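Local structure of acetone carboxylase alpha subunit (Xanthobacter autotrophicus Py2, 5M45) at residues Gly180-Gly185 and Thr189-Arg194; Phe195-Ser200 and Ala396-Trp401; His300-Val305 and Gln598-Lys603. The protein belongs to the hydantoinase B/oxoprolinase family and is the manganese-binding alpha subunit of a carboxylase that assembles from several protein chains. All coordinates share one frame; numbering follows the deposited sequence.

Contact 1: Gly180-Gly185 and Thr189-Arg194; sequences GAVGPG and TGQVQR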
loop_
_atom_site.group_PDB
_atom_site.type_symbol
_atom_site.label_atom_id
_atom_site.label_comp_id
_atom_site.label_asym_id
_atom_site.label_seq_id
_atom_site.Cartn_x
_atom_site.Cartn_y
_atom_site.Cartn_z
ATOM N N GLY A 180 -6.034 1.417 -5.787
ATOM C CA GLY A 180 -5.592 2.491 -4.904
ATOM C C GLY A 180 -4.169 2.941 -5.200
ATOM O O GLY A 180 -3.362 3.126 -4.268
ATOM N N ALA A 181 -3.864 3.122 -6.481
ATOM C CA ALA A 181 -2.626 3.815 -6.904
ATOM C C ALA A 181 -2.858 5.316 -6.848
ATOM O O ALA A 181 -3.997 5.775 -6.705
ATOM C CB ALA A 181 -2.220 3.377 -8.312
ATOM N N VAL A 182 -1.767 6.074 -6.945
ATOM C CA VAL A 182 -1.795 7.556 -6.997
ATOM C C VAL A 182 -2.804 8.055 -8.068
ATOM O O VAL A 182 -3.654 8.911 -7.776
ATOM C CB VAL A 182 -0.385 8.133 -7.244
ATOM C CG1 VAL A 182 -0.425 9.639 -7.553
ATOM C CG2 VAL A 182 0.520 7.832 -6.031
ATOM N N GLY A 183 -2.722 7.498 -9.266
ATOM C CA GLY A 183 -3.690 7.804 -10.332
ATOM C C GLY A 183 -4.964 6.951 -10.246
ATOM O O GLY A 183 -4.880 5.752 -9.977
ATOM N N PRO A 184 -6.139 7.559 -10.506
ATOM C CA PRO A 184 -7.419 6.859 -10.448
ATOM C C PRO A 184 -7.792 6.138 -11.730
ATOM O O PRO A 184 -8.368 6.725 -12.643
ATOM C CB PRO A 184 -8.419 7.987 -10.178
ATOM C CG PRO A 184 -7.818 9.187 -10.847
ATOM C CD PRO A 184 -6.328 9.015 -10.671
ATOM N N GLY A 185 -7.483 4.857 -11.776
ATOM C CA GLY A 185 -7.725 3.985 -12.928
ATOM C C GLY A 185 -6.947 2.684 -12.750
ATOM O O GLY A 185 -6.204 2.534 -11.760
ATOM N N THR A 189 -1.263 6.495 -14.143
ATOM C CA THR A 189 -0.105 7.365 -14.180
ATOM C C THR A 189 -0.121 8.236 -12.913
ATOM O O THR A 189 -1.169 8.373 -12.272
ATOM C CB THR A 189 -0.137 8.313 -15.377
ATOM O OG1 THR A 189 -1.331 9.114 -15.313
ATOM C CG2 THR A 189 -0.137 7.539 -16.680
ATOM N N GLY A 190 1.029 8.828 -12.607
ATOM C CA GLY A 190 1.200 9.702 -11.440
ATOM C C GLY A 190 2.336 9.263 -10.575
ATOM O O GLY A 190 3.261 10.037 -10.329
ATOM N N GLN A 191 2.268 8.021 -10.094
ATOM C CA GLN A 191 3.412 7.380 -9.417
ATOM C C GLN A 191 4.520 7.045 -10.452
ATOM O O GLN A 191 4.224 6.869 -11.643
ATOM C CB GLN A 191 2.966 6.092 -8.684
ATOM C CG GLN A 191 2.574 4.914 -9.585
ATOM C CD GLN A 191 1.123 4.886 -10.068
ATOM O OE1 GLN A 191 0.383 5.875 -10.026
ATOM N NE2 GLN A 191 0.720 3.732 -10.550
ATOM N N VAL A 192 5.769 6.963 -9.976
ATOM C CA VAL A 192 6.927 6.553 -10.769
ATOM C C VAL A 192 7.732 5.361 -10.243
ATOM O O VAL A 192 8.758 4.992 -10.843
ATOM C CB VAL A 192 7.884 7.726 -11.055
ATOM C CG1 VAL A 192 7.158 8.779 -11.855
ATOM C CG2 VAL A 192 8.481 8.324 -9.767
ATOM N N GLN A 193 7.228 4.769 -9.151
ATOM C CA GLN A 193 7.849 3.674 -8.413
ATOM C C GLN A 193 6.744 2.794 -7.780
ATOM O O GLN A 193 5.594 3.191 -7.739
ATOM C CB GLN A 193 8.650 4.213 -7.209
ATOM C CG GLN A 193 9.813 5.057 -7.520
ATOM C CD GLN A 193 10.579 5.441 -6.269
ATOM O OE1 GLN A 193 11.396 4.668 -5.791
ATOM N NE2 GLN A 193 10.300 6.617 -5.728
ATOM N N ARG A 194 7.154 1.657 -7.219
ATOM C CA ARG A 194 6.280 0.735 -6.460
ATOM C C ARG A 194 5.482 1.448 -5.381
ATOM O O ARG A 194 4.351 1.085 -5.087
ATOM C CB ARG A 194 7.150 -0.358 -5.810
ATOM C CG ARG A 194 6.435 -1.499 -5.079
ATOM C CD ARG A 194 7.428 -2.492 -4.496
ATOM N NE ARG A 194 6.794 -3.710 -3.992
ATOM C CZ ARG A 194 6.210 -4.656 -4.739
ATOM N NH1 ARG A 194 6.237 -4.611 -6.087
ATOM N NH2 ARG A 194 5.581 -5.694 -4.148
#
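The flat amide of Gln191 is met by Ala181, Val182 and Gly183 along one face and at the oxygen edge. Ala181 CB approaches that face obliquely from the amino end, 3.7 Å from Gln191 NE2. Val182 CB comes from the same side near the oxygen, 3.7 Å from Gln191 OE1, while the backbone N of Gly183 lies beyond that oxygen, somewhat above the plane on the same side and not hydrogen-bonded. At the NE2 edge, near the plane, Asp197 OD1 accepts a hydrogen bond. A second flat group, the peptide joining Gly190 to Gln191, has Val182 CG1 over its face, 4.1 Å from Gly190 C. With Val182 CG1 trans to the backbone N (chi1 170°), CG2 is left to pack on Gln191 CB at 4.0 Å. Val182 and Gln191 lie flank to flank, pointing opposite ways. Gln191 reaches Ala181 because CG sits between its own N and carbonyl carbon (chi1 70°) and the chain then folds at the next bond.

Glycine suits two places. The CA of Gly183 comes within 3.2 Å of Thr189 O in a CA-H...O contact, possible because glycine has no side chain on that flank; Gly190 adopts backbone angles that only glycine accepts readily. Both segments belong to the loop between strands 165-175 and 204-208, folded back on itself. Arg225 holds the carbonyl oxygen of Ala181, and Pro306 of the second subunit packs on Val182.

No conventional hydrogen bond joins the two segments, and Gln191 N is buried without a partner. The loop's limbs are held together by van der Waals packing of methyl and methine groups on the amide and by one CA-H...O contact, while the strongest polar bond of the amide goes to Asp197, farther along the loop.

Contact 2: Phe195-Ser200 and Ala396-Trp401; sequences FGDGYS and AFSYSW. With ACT (acetate ion), chain N.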
loop_
_atom_site.group_PDB
_atom_site.type_symbol
_atom_site.label_atom_id
_atom_site.label_comp_id
_atom_site.label_asym_id
_atom_site.label_seq_id
_atom_site.Cartn_x
_atom_site.Cartn_y
_atom_site.Cartn_z
ATOM N N PHE A 195 6.128 2.431 -4.773
ATOM C CA PHE A 195 5.542 3.261 -3.703
ATOM C C PHE A 195 4.488 4.220 -4.326
ATOM O O PHE A 195 4.843 5.230 -4.966
ATOM C CB PHE A 195 6.661 3.960 -2.939
ATOM C CG PHE A 195 7.841 3.064 -2.640
ATOM C CD1 PHE A 195 7.664 1.870 -1.925
ATOM C CD2 PHE A 195 9.117 3.385 -3.078
ATOM C CE1 PHE A 195 8.737 1.020 -1.686
ATOM C CE2 PHE A 195 10.200 2.520 -2.803
ATOM C CZ PHE A 195 9.995 1.329 -2.145
ATOM N N GLY A 196 3.204 3.861 -4.198
ATOM C CA GLY A 196 2.110 4.547 -4.926
ATOM C C GLY A 196 1.549 3.810 -6.152
ATOM O O GLY A 196 0.659 4.341 -6.824
ATOM N N ASP A 197 2.051 2.599 -6.447
ATOM C CA ASP A 197 1.663 1.835 -7.639
ATOM C C ASP A 197 0.435 0.922 -7.357
ATOM O O ASP A 197 0.006 0.186 -8.242
ATOM C CB ASP A 197 2.856 0.993 -8.136
ATOM C CG ASP A 197 2.665 0.412 -9.546
ATOM O OD1 ASP A 197 2.179 1.132 -10.494
ATOM O OD2 ASP A 197 3.059 -0.770 -9.739
ATOM N N GLY A 198 -0.118 0.983 -6.142
ATOM C CA GLY A 198 -1.291 0.179 -5.793
ATOM C C GLY A 198 -1.045 -0.817 -4.648
ATOM O O GLY A 198 0.092 -1.153 -4.319
ATOM N N TYR A 199 -2.132 -1.263 -4.054
ATOM C CA TYR A 199 -2.159 -2.332 -3.021
ATOM C C TYR A 199 -1.557 -3.625 -3.622
ATOM O O TYR A 199 -2.080 -4.148 -4.603
ATOM C CB TYR A 199 -3.613 -2.573 -2.606
ATOM C CG TYR A 199 -3.857 -3.456 -1.370
ATOM C CD1 TYR A 199 -3.358 -3.100 -0.117
ATOM C CD2 TYR A 199 -4.654 -4.588 -1.453
ATOM C CE1 TYR A 199 -3.624 -3.895 1.025
ATOM C CE2 TYR A 199 -4.948 -5.372 -0.334
ATOM C CZ TYR A 199 -4.426 -5.028 0.907
ATOM O OH TYR A 199 -4.738 -5.805 2.041
ATOM N N SER A 200 -0.442 -4.096 -3.052
ATOM C CA SER A 200 0.333 -5.224 -3.592
ATOM C C SER A 200 0.405 -6.320 -2.528
ATOM O O SER A 200 0.862 -6.073 -1.397
ATOM C CB SER A 200 1.749 -4.806 -4.018
ATOM O OG SER A 200 2.435 -5.860 -4.739
ATOM N N ALA A 396 7.750 0.375 -11.002
ATOM C CA ALA A 396 6.282 0.361 -11.085
ATOM C C ALA A 396 5.776 -0.377 -12.352
ATOM O O ALA A 396 6.478 -0.435 -13.387
ATOM C CB ALA A 396 5.759 1.783 -11.061
ATOM N N PHE A 397 4.564 -0.910 -12.245
ATOM C CA PHE A 397 3.971 -1.842 -13.211
ATOM C C PHE A 397 2.518 -1.537 -13.665
ATOM O O PHE A 397 1.995 -2.296 -14.493
ATOM C CB PHE A 397 3.897 -3.250 -12.581
ATOM C CG PHE A 397 5.205 -3.828 -12.104
ATOM C CD1 PHE A 397 5.975 -4.603 -12.946
ATOM C CD2 PHE A 397 5.607 -3.674 -10.774
ATOM C CE1 PHE A 397 7.164 -5.201 -12.472
ATOM C CE2 PHE A 397 6.760 -4.292 -10.289
ATOM C CZ PHE A 397 7.546 -5.058 -11.142
ATOM N N SER A 398 1.849 -0.513 -13.139
ATOM C CA SER A 398 0.372 -0.395 -13.364
ATOM C C SER A 398 -0.056 -0.503 -14.830
ATOM O O SER A 398 -1.159 -0.976 -15.098
ATOM C CB SER A 398 -0.219 0.911 -12.787
ATOM O OG SER A 398 -0.358 0.840 -11.363
ATOM N N TYR A 399 0.762 -0.005 -15.763
ATOM C CA TYR A 399 0.466 -0.103 -17.192
ATOM C C TYR A 399 1.607 -0.785 -17.990
ATOM O O TYR A 399 2.075 -0.295 -19.027
ATOM C CB TYR A 399 0.014 1.233 -17.806
ATOM C CG TYR A 399 -0.519 1.025 -19.220
ATOM C CD1 TYR A 399 -1.387 -0.001 -19.515
ATOM C CD2 TYR A 399 -0.106 1.846 -20.260
ATOM C CE1 TYR A 399 -1.850 -0.215 -20.821
ATOM C CE2 TYR A 399 -0.550 1.642 -21.579
ATOM C CZ TYR A 399 -1.398 0.608 -21.856
ATOM O OH TYR A 399 -1.832 0.371 -23.152
ATOM N N SER A 400 2.007 -1.938 -17.444
ATOM C CA SER A 400 2.975 -2.867 -18.042
ATOM C C SER A 400 2.752 -3.065 -19.553
ATOM O O SER A 400 3.699 -3.161 -20.355
ATOM C CB SER A 400 2.796 -4.241 -17.369
ATOM O OG SER A 400 4.059 -4.817 -17.363
ATOM N N TRP A 401 1.486 -3.175 -19.908
ATOM C CA TRP A 401 1.077 -3.403 -21.302
ATOM C C TRP A 401 1.665 -2.430 -22.300
ATOM O O TRP A 401 1.882 -2.824 -23.430
ATOM C CB TRP A 401 -0.463 -3.334 -21.460
ATOM C CG TRP A 401 -1.270 -4.289 -20.622
ATOM C CD1 TRP A 401 -2.166 -3.956 -19.652
ATOM C CD2 TRP A 401 -1.307 -5.720 -20.742
ATOM N NE1 TRP A 401 -2.799 -5.091 -19.175
ATOM C CE2 TRP A 401 -2.271 -6.192 -19.800
ATOM C CE3 TRP A 401 -0.632 -6.655 -21.540
ATOM C CZ2 TRP A 401 -2.544 -7.541 -19.635
ATOM C CZ3 TRP A 401 -0.934 -8.003 -21.375
ATOM C CH2 TRP A 401 -1.884 -8.435 -20.438
HETATM C C ACT N . -5.818 -6.436 -18.539
HETATM O O ACT N . -5.167 -5.542 -17.953
HETATM O OXT ACT N . -6.258 -7.416 -17.900
HETATM C CH3 ACT N . -6.070 -6.318 -20.018
#
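Asp197 pushes its carboxylate into the backbone of Ala396-Ser398, where both oxygens are gripped. Its CG is swung opposite the backbone N (chi1 -167°), which carries the group out from its own loop toward the neighbouring one. Asp197 OD2 accepts the Phe397 N-H, with 2.9 Å between OD2 and Phe397 N, in a fairly straight bond (161°), although the donor stands well above the carboxylate plane. The other oxygen takes two donors: Ser398 N, 3.1 Å away, meets the syn lone pair of Asp197 OD1 in a bent bond, and Ser398 OG, at 2.7 Å, arrives from far out of the plane. Serine suits this position because, with chi1 at -77°, OG lies beside its own backbone N, and one residue delivers both donors to one oxygen.

This carboxylate grips two successive N-H groups just ahead of helix 401-422, in a bend from Phe397 to Ser400 whose Ser400 N bonds to Phe397 O. The segment is linked to the manganese site through the carbonyl oxygen of Ser398, which accepts from ND1 of the metal ligand His150, making Ser398 a second-shell residue.

The small Ala396 CB lets the carboxylate come in close, with Asp197 OD1 at 3.7 Å. Phe397 turns its ring so that an edge faces the acid, its CD2 being 4.0 Å from Asp197 OD2. Beyond the bend, the Trp401 indole lies edge-to-face with His150 and points NE1 at an oxygen of an acetate ion, 2.7 Å away and near the ring plane; the ion is probably from the crystallisation liquor.

Contact 3: His300-Val305 and Gln598-Lys603; sequences HEDVRV and QIKRDK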
loop_
_atom_site.group_PDB
_atom_site.type_symbol
_atom_site.label_atom_id
_atom_site.label_comp_id
_atom_site.label_asym_id
_atom_site.label_seq_id
_atom_site.Cartn_x
_atom_site.Cartn_y
_atom_site.Cartn_z
ATOM N N HIS A 300 6.638 16.554 -20.962
ATOM C CA HIS A 300 5.532 17.503 -21.169
ATOM C C HIS A 300 4.959 17.973 -19.803
ATOM O O HIS A 300 4.870 17.181 -18.853
ATOM C CB HIS A 300 4.407 16.819 -21.996
ATOM C CG HIS A 300 3.414 17.758 -22.601
ATOM N ND1 HIS A 300 2.331 18.246 -21.912
ATOM C CD2 HIS A 300 3.297 18.246 -23.860
ATOM C CE1 HIS A 300 1.598 19.015 -22.701
ATOM N NE2 HIS A 300 2.171 19.045 -23.884
ATOM N N GLU A 301 4.528 19.225 -19.744
ATOM C CA GLU A 301 3.984 19.786 -18.506
ATOM C C GLU A 301 2.715 19.100 -17.961
ATOM O O GLU A 301 2.432 19.191 -16.774
ATOM C CB GLU A 301 3.753 21.303 -18.625
ATOM C CG GLU A 301 2.653 21.704 -19.607
ATOM C CD GLU A 301 2.180 23.156 -19.463
ATOM O OE1 GLU A 301 1.754 23.706 -20.511
ATOM O OE2 GLU A 301 2.188 23.721 -18.316
ATOM N N ASP A 302 1.947 18.416 -18.809
ATOM C CA ASP A 302 0.723 17.734 -18.377
ATOM C C ASP A 302 0.990 16.325 -17.802
ATOM O O ASP A 302 0.043 15.638 -17.447
ATOM C CB ASP A 302 -0.319 17.693 -19.513
ATOM C CG ASP A 302 -0.956 19.071 -19.781
ATOM O OD1 ASP A 302 -0.705 20.006 -18.979
ATOM O OD2 ASP A 302 -1.746 19.216 -20.763
ATOM N N VAL A 303 2.268 15.912 -17.717
ATOM C CA VAL A 303 2.668 14.764 -16.931
ATOM C C VAL A 303 3.263 15.283 -15.592
ATOM O O VAL A 303 4.465 15.597 -15.511
ATOM C CB VAL A 303 3.670 13.866 -17.673
ATOM C CG1 VAL A 303 4.034 12.644 -16.847
ATOM C CG2 VAL A 303 3.073 13.400 -19.026
ATOM N N ARG A 304 2.424 15.337 -14.556
ATOM C CA ARG A 304 2.795 15.937 -13.269
ATOM C C ARG A 304 3.253 14.876 -12.302
ATOM O O ARG A 304 2.517 14.494 -11.405
ATOM C CB ARG A 304 1.627 16.735 -12.667
ATOM C CG ARG A 304 1.433 17.950 -13.501
ATOM C CD ARG A 304 0.342 18.951 -13.163
ATOM N NE ARG A 304 0.274 19.691 -14.437
ATOM C CZ ARG A 304 -0.599 20.645 -14.787
ATOM N NH1 ARG A 304 -1.496 21.105 -13.894
ATOM N NH2 ARG A 304 -0.533 21.151 -16.046
ATOM N N VAL A 305 4.462 14.386 -12.491
ATOM C CA VAL A 305 4.992 13.358 -11.604
ATOM C C VAL A 305 5.719 13.994 -10.399
ATOM O O VAL A 305 6.259 15.066 -10.504
ATOM C CB VAL A 305 5.884 12.344 -12.342
ATOM C CG1 VAL A 305 5.037 11.446 -13.243
ATOM C CG2 VAL A 305 7.018 13.003 -13.099
ATOM N N GLN A 598 -11.855 25.968 -23.605
ATOM C CA GLN A 598 -10.415 25.680 -23.546
ATOM C C GLN A 598 -10.233 24.282 -24.156
ATOM O O GLN A 598 -10.623 23.295 -23.532
ATOM C CB GLN A 598 -9.908 25.705 -22.096
ATOM C CG GLN A 598 -8.391 25.559 -21.999
ATOM C CD GLN A 598 -7.783 24.698 -20.815
ATOM O OE1 GLN A 598 -8.455 24.158 -19.900
ATOM N NE2 GLN A 598 -6.452 24.619 -20.849
ATOM N N ILE A 599 -9.667 24.201 -25.369
ATOM C CA ILE A 599 -9.506 22.938 -26.074
ATOM C C ILE A 599 -8.055 22.483 -26.019
ATOM O O ILE A 599 -7.156 23.262 -26.309
ATOM C CB ILE A 599 -9.945 23.051 -27.549
ATOM C CG1 ILE A 599 -11.435 23.395 -27.620
ATOM C CG2 ILE A 599 -9.628 21.759 -28.329
ATOM C CD1 ILE A 599 -11.970 23.638 -28.996
ATOM N N LYS A 600 -7.833 21.222 -25.672
ATOM C CA LYS A 600 -6.527 20.590 -25.809
ATOM C C LYS A 600 -6.594 19.554 -26.952
ATOM O O LYS A 600 -7.308 18.547 -26.840
ATOM C CB LYS A 600 -6.109 19.945 -24.484
ATOM C CG LYS A 600 -5.852 21.006 -23.399
ATOM C CD LYS A 600 -5.175 20.411 -22.165
ATOM C CE LYS A 600 -4.959 21.463 -21.082
ATOM N NZ LYS A 600 -4.134 20.889 -19.947
ATOM N N ARG A 601 -5.920 19.847 -28.059
ATOM C CA ARG A 601 -5.882 18.987 -29.239
ATOM C C ARG A 601 -4.415 18.880 -29.671
ATOM O O ARG A 601 -3.868 19.849 -30.237
ATOM C CB ARG A 601 -6.749 19.583 -30.374
ATOM C CG ARG A 601 -6.626 18.885 -31.726
ATOM C CD ARG A 601 -7.447 19.525 -32.841
ATOM N NE ARG A 601 -8.897 19.281 -32.745
ATOM C CZ ARG A 601 -9.529 18.164 -33.088
ATOM N NH1 ARG A 601 -10.840 18.103 -32.969
ATOM N NH2 ARG A 601 -8.875 17.089 -33.522
ATOM N N ASP A 602 -3.770 17.754 -29.370
ATOM C CA ASP A 602 -2.312 17.651 -29.548
ATOM C C ASP A 602 -1.845 16.203 -29.526
ATOM O O ASP A 602 -2.680 15.294 -29.387
ATOM C CB ASP A 602 -1.570 18.518 -28.500
ATOM C CG ASP A 602 -1.816 18.084 -27.066
ATOM O OD1 ASP A 602 -2.173 16.930 -26.783
ATOM O OD2 ASP A 602 -1.629 18.921 -26.152
ATOM N N LYS A 603 -0.518 15.990 -29.641
ATOM C CA LYS A 603 0.068 14.640 -29.609
ATOM C C LYS A 603 0.309 14.021 -28.215
ATOM O O LYS A 603 0.845 12.916 -28.120
ATOM C CB LYS A 603 1.391 14.602 -30.382
ATOM C CG LYS A 603 1.277 14.805 -31.909
ATOM C CD LYS A 603 0.587 13.660 -32.613
ATOM C CE LYS A 603 1.312 12.294 -32.493
ATOM N NZ LYS A 603 0.627 11.227 -33.280
HETATM O O HOH W 1 0.628 20.099 -26.154
#
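A type I beta turn from His300 to Val303, closed by Val303 N bonding to His300 O at 3.1 Å, presents His300 and Asp302 to strand 598-602, an outermost strand of its five-stranded antiparallel sheet. Lys600 and Asp602, alternate residues of that strand, point back at the turn. The lysine chain is extended beyond CG; its NZ, salt-bridged to Glu610, also comes in from above the carboxylate plane of Asp302 to form a salt bridge with Asp302 OD2 at 3.0 Å. Asp302 OD1 forms a second salt bridge, to Arg304 NH2 at 3.2 Å, and OD2 is also bridged to Arg559. Arg304 is steadied by its NE, which gives a nearly straight bond to Glu301 O lying in the guanidinium plane.

Histidine suits the first turn position because its two ring nitrogens work in different directions. His300 ND1 accepts from Asp302 N at 3.1 Å, 168° at the hydrogen, stiffening the turn. His300 NE2 meets a water in the ring plane that leads toward Asp602 OD2, though the water sits so close to that oxygen that the detail is doubtful. Asp602 has its stronger partner in Arg559.

The contact is a charge network of Asp302, Arg304 and Lys600, extended by Arg559, which is shared by Asp302 and Asp602, probably offsets the repulsion between these carboxylates and ties turn to sheet electrostatically, with little apolar contact.

In the fold
Contacts 1 and 2 are neighbours, their centres about 7 Å apart: the segments 180-185, 189-194 and 195-200 follow one another in a single loop between strands 165-175 and 204-208, and segment 396-401, just before helix 401-422, closes on it near the manganese site. Contact 3 lies farther out, with its centre about 18 Å from that of contact 1 and about 22 Å from that of contact 2. Val192 packs on Val305 to connect it with the loop. Along the chain, contact 1 closes first, whereas contacts 2 and 3 interleave, so distant parts of the family region are folded together. All three also touch the second subunit.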